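Local structure of Rho GTPase activating protein 15 (Homo sapiens, 3BYI) at residues 190-193 against 194-197; 60-63 against 64-67. The protein switches off Rho-type GTPases, Rac1 among them, by stimulating hydrolysis of their bound GTP, a task of the RhoGAP domain held in this chain. All coordinates share one frame; numbering follows the deposited sequence.

Both contacts belong to the all-helical RhoGAP domain, and each is local, made between side chains a few residues apart. Contact 2 (60-63 with 64-67) starts helix 63-74, whereas contact 1 (190-193 with 194-197) lies in the first half of helix 189-205. Their centres are about 27 Å apart and their nearest atoms about 16 Å, so neither touches the other. Both lie at a similar distance from Arg58, the predicted arginine finger expected to stabilise the transition state of GTP hydrolysis. The side chain of Asn197 in contact 1 is about 12 Å from that of Arg58, and Gly61 in contact 2, close to Arg58 in sequence, lies about 11 Å from the Arg58 side chain.

Contact 1: 190-193 against 194-197; sequences AIHM and VYQN
Ile191 and Tyr195, one helical turn apart, run side by side and point the same way, with the methyl CG2 of the isoleucine lying over one face of the tyrosine ring. CG2 is 3.7 Å from the ring centroid, near the ring normal, a CH-pi contact displaced toward the hydroxyl end, where Ile191 CG2 and Tyr195 CZ are only 3.3 Å apart. The branch is set by the first torsion of Ile191 (-66°), which turns CG2 anti to the backbone N and up the helix to the ring, while CG1 and CD1 leave in another direction. His192 joins from the neighbouring position: its CD2 meets Tyr195 CD2 at 3.8 Å, the two rings inclined at 34° in an oblique pairing. Beneath these side chains runs the regular i to i+4 bonding of an alpha helix, here in helix 189-205 of the RhoGAP domain; Tyr195 N gives to Ile191 O at 3.0 Å. Tyr195 also rests on Phe113 and Val117 of helix 110-120, and its OH has a weak hydrogen bond with Lys121 NZ. An alanine in place of Tyr195 would remove the ring and is likely to leave Ile191 CG2 without its aromatic partner and open a gap beside His192 and helix 110-120. Farther round the helix, Gln196 places CG between its backbone N and carbonyl carbon (chi1 68°), where CG packs 3.4 Å from Met193 O. Beyond CG the chain is extended, bringing NE2 alongside Met193 CG at 4.1 Å; the buried amide is held at both ends, NE2 by Glu183 OE1 and OE1 by Ala182 N. Asn197 N closes the turn on Met193 O at 3.2 Å.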
loop_
_atom_site.group_PDB
_atom_site.type_symbol
_atom_site.label_atom_id
_atom_site.label_comp_id
_atom_site.label_asym_id
_atom_site.label_seq_id
_atom_site.Cartn_x
_atom_site.Cartn_y
_atom_site.Cartn_z
ATOM N N ALA A 190 16.953 6.169 -11.777
ATOM C CA ALA A 190 17.810 5.451 -10.856
ATOM C C ALA A 190 17.813 6.137 -9.491
ATOM O O ALA A 190 17.592 5.504 -8.457
ATOM C CB ALA A 190 19.224 5.402 -11.432
ATOM N N ILE A 191 18.072 7.444 -9.499
ATOM C CA ILE A 191 18.067 8.236 -8.266
ATOM C C ILE A 191 16.695 8.234 -7.589
ATOM O O ILE A 191 16.591 7.974 -6.394
ATOM C CB ILE A 191 18.622 9.662 -8.511
ATOM C CG1 ILE A 191 20.111 9.583 -8.886
ATOM C CG2 ILE A 191 18.434 10.541 -7.292
ATOM C CD1 ILE A 191 20.801 10.949 -9.080
ATOM N N HIS A 192 15.629 8.470 -8.341
ATOM C CA HIS A 192 14.286 8.498 -7.730
ATOM C C HIS A 192 13.889 7.138 -7.118
ATOM O O HIS A 192 13.175 7.058 -6.104
ATOM C CB HIS A 192 13.225 9.013 -8.724
ATOM C CG HIS A 192 13.271 10.501 -8.946
ATOM N ND1 HIS A 192 12.478 11.145 -9.875
ATOM C CD2 HIS A 192 14.028 11.468 -8.369
ATOM C CE1 HIS A 192 12.737 12.444 -9.845
ATOM N NE2 HIS A 192 13.679 12.665 -8.949
ATOM N N MET A 193 14.364 6.069 -7.744
ATOM C CA MET A 193 14.131 4.727 -7.228
ATOM C C MET A 193 14.842 4.492 -5.872
ATOM O O MET A 193 14.285 3.918 -4.945
ATOM C CB MET A 193 14.541 3.682 -8.271
ATOM C CG MET A 193 13.571 3.612 -9.476
ATOM S SD MET A 193 14.053 2.451 -10.792
ATOM C CE MET A 193 15.357 3.310 -11.654
ATOM N N VAL A 194 16.068 4.956 -5.741
ATOM C CA VAL A 194 16.743 4.901 -4.441
ATOM C C VAL A 194 16.029 5.766 -3.403
ATOM O O VAL A 194 15.894 5.370 -2.252
ATOM C CB VAL A 194 18.229 5.299 -4.550
ATOM C CG1 VAL A 194 18.979 5.106 -3.203
ATOM C CG2 VAL A 194 18.891 4.424 -5.632
ATOM N N TYR A 195 15.601 6.957 -3.798
ATOM C CA TYR A 195 14.936 7.871 -2.879
ATOM C C TYR A 195 13.726 7.206 -2.241
ATOM O O TYR A 195 13.550 7.240 -1.029
ATOM C CB TYR A 195 14.438 9.103 -3.590
ATOM C CG TYR A 195 15.454 10.152 -3.951
ATOM C CD1 TYR A 195 16.760 10.122 -3.473
ATOM C CD2 TYR A 195 15.067 11.226 -4.750
ATOM C CE1 TYR A 195 17.667 11.126 -3.819
ATOM C CE2 TYR A 195 15.957 12.220 -5.100
ATOM C CZ TYR A 195 17.249 12.182 -4.634
ATOM O OH TYR A 195 18.095 13.206 -4.997
ATOM N N GLN A 196 12.870 6.633 -3.067
ATOM C CA GLN A 196 11.646 6.088 -2.568
ATOM C C GLN A 196 11.831 4.819 -1.735
ATOM O O GLN A 196 11.153 4.642 -0.723
ATOM C CB GLN A 196 10.674 5.858 -3.703
ATOM C CG GLN A 196 11.033 4.781 -4.670
ATOM C CD GLN A 196 10.126 4.839 -5.875
ATOM O OE1 GLN A 196 9.176 5.614 -5.894
ATOM N NE2 GLN A 196 10.401 4.024 -6.876
ATOM N N ASN A 197 12.751 3.950 -2.138
ATOM C CA ASN A 197 13.070 2.770 -1.349
ATOM C C ASN A 197 13.693 3.132 0.017
ATOM O O ASN A 197 13.408 2.494 1.033
ATOM C CB ASN A 197 14.029 1.879 -2.123
ATOM C CG ASN A 197 13.361 1.258 -3.323
ATOM O OD1 ASN A 197 12.254 1.633 -3.657
ATOM N ND2 ASN A 197 14.028 0.321 -3.982
#

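Contact 2: 60-63 against 64-67; sequences SGNL and ATIQ
Asn62 OD1 receives the backbone N-H of Thr65 at 2.8 Å, the defining bond of an asparagine N-cap at the start of helix 63-74 in the RhoGAP domain. The donor lies in the plane of the amide carbonyl, on a lone pair of OD1, although the angle at the hydrogen is a bent 144°. The asparagine reaches this position because CG stands anti to its own backbone N (chi1 -179°), which carries the amide forward over the first turn. Thr65 OG1 also approaches OD1, at 3.0 Å, in a weak contact whose proton is not settled, and the two side chains cross at about a right angle. In this way the cap takes up an N-H of the first turn that has no strong backbone acceptor, since Thr65 N makes just a weak bond to Asn62 O.

The backbone takes over from the cap at once. Ile66 N donates to Asn62 O at 2.9 Å, and Gln67 N to Leu63 O at 2.7 Å. Outward from this polar start, Ala64 CB sits beside the capping oxygen, while the Leu63 and Ile66 side chains cross obliquely, with Leu63 CD1 4.1 Å from Ile66 CB. Both residues also touch Met98 of helix 89-102, and Thr65 and Ile66 meet Val91 there, so the new helix is packed against that neighbour from its first turn. The buried Ile66 sends its chain back toward the loop, where its terminal methyl CD1 lies 3.7 Å from Gly61 O.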
loop_
_atom_site.group_PDB
_atom_site.type_symbol
_atom_site.label_atom_id
_atom_site.label_comp_id
_atom_site.label_asym_id
_atom_site.label_seq_id
_atom_site.Cartn_x
_atom_site.Cartn_y
_atom_site.Cartn_z
ATOM N N SER A 60 4.245 -13.194 -6.181
ATOM C CA SER A 60 3.016 -12.780 -6.882
ATOM C C SER A 60 1.968 -13.850 -6.768
ATOM O O SER A 60 2.250 -15.006 -6.962
ATOM C CB SER A 60 3.281 -12.592 -8.373
ATOM O OG SER A 60 4.303 -11.655 -8.568
ATOM N N GLY A 61 0.749 -13.468 -6.450
ATOM C CA GLY A 61 -0.364 -14.392 -6.557
ATOM C C GLY A 61 -0.877 -14.443 -7.981
ATOM O O GLY A 61 -0.498 -13.624 -8.831
ATOM N N ASN A 62 -1.732 -15.422 -8.239
ATOM C CA ASN A 62 -2.393 -15.591 -9.538
ATOM C C ASN A 62 -3.174 -14.316 -9.913
ATOM O O ASN A 62 -4.151 -13.974 -9.234
ATOM C CB ASN A 62 -3.337 -16.815 -9.460
ATOM C CG ASN A 62 -4.070 -17.097 -10.770
ATOM O OD1 ASN A 62 -4.993 -16.378 -11.174
ATOM N ND2 ASN A 62 -3.669 -18.154 -11.429
ATOM N N LEU A 63 -2.736 -13.613 -10.973
ATOM C CA LEU A 63 -3.276 -12.294 -11.289
ATOM C C LEU A 63 -4.743 -12.399 -11.694
ATOM O O LEU A 63 -5.564 -11.542 -11.329
ATOM C CB LEU A 63 -2.455 -11.570 -12.325
ATOM C CG LEU A 63 -2.795 -10.096 -12.572
ATOM C CD1 LEU A 63 -2.815 -9.270 -11.288
ATOM C CD2 LEU A 63 -1.780 -9.538 -13.536
ATOM N N ALA A 64 -5.094 -13.471 -12.401
ATOM C CA ALA A 64 -6.513 -13.731 -12.717
ATOM C C ALA A 64 -7.394 -13.822 -11.453
ATOM O O ALA A 64 -8.513 -13.342 -11.453
ATOM C CB ALA A 64 -6.648 -14.998 -13.531
ATOM N N THR A 65 -6.884 -14.431 -10.375
ATOM C CA THR A 65 -7.612 -14.497 -9.106
ATOM C C THR A 65 -7.609 -13.154 -8.400
ATOM O O THR A 65 -8.605 -12.795 -7.787
ATOM C CB THR A 65 -7.057 -15.593 -8.136
ATOM O OG1 THR A 65 -6.903 -16.821 -8.856
ATOM C CG2 THR A 65 -8.012 -15.826 -6.972
ATOM N N ILE A 66 -6.493 -12.423 -8.452
ATOM C CA ILE A 66 -6.455 -11.046 -7.928
ATOM C C ILE A 66 -7.493 -10.181 -8.629
ATOM O O ILE A 66 -8.204 -9.410 -7.989
ATOM C CB ILE A 66 -5.084 -10.400 -8.100
ATOM C CG1 ILE A 66 -4.065 -11.133 -7.201
ATOM C CG2 ILE A 66 -5.164 -8.895 -7.784
ATOM C CD1 ILE A 66 -2.590 -10.865 -7.530
ATOM N N GLN A 67 -7.585 -10.310 -9.950
ATOM C CA GLN A 67 -8.516 -9.516 -10.735
ATOM C C GLN A 67 -9.967 -9.807 -10.325
ATOM O O GLN A 67 -10.806 -8.896 -10.271
ATOM C CB GLN A 67 -8.275 -9.731 -12.239
ATOM C CG GLN A 67 -6.957 -9.097 -12.761
ATOM C CD GLN A 67 -6.984 -7.541 -12.861
ATOM O OE1 GLN A 67 -7.790 -6.901 -12.221
ATOM N NE2 GLN A 67 -6.104 -6.962 -13.668
#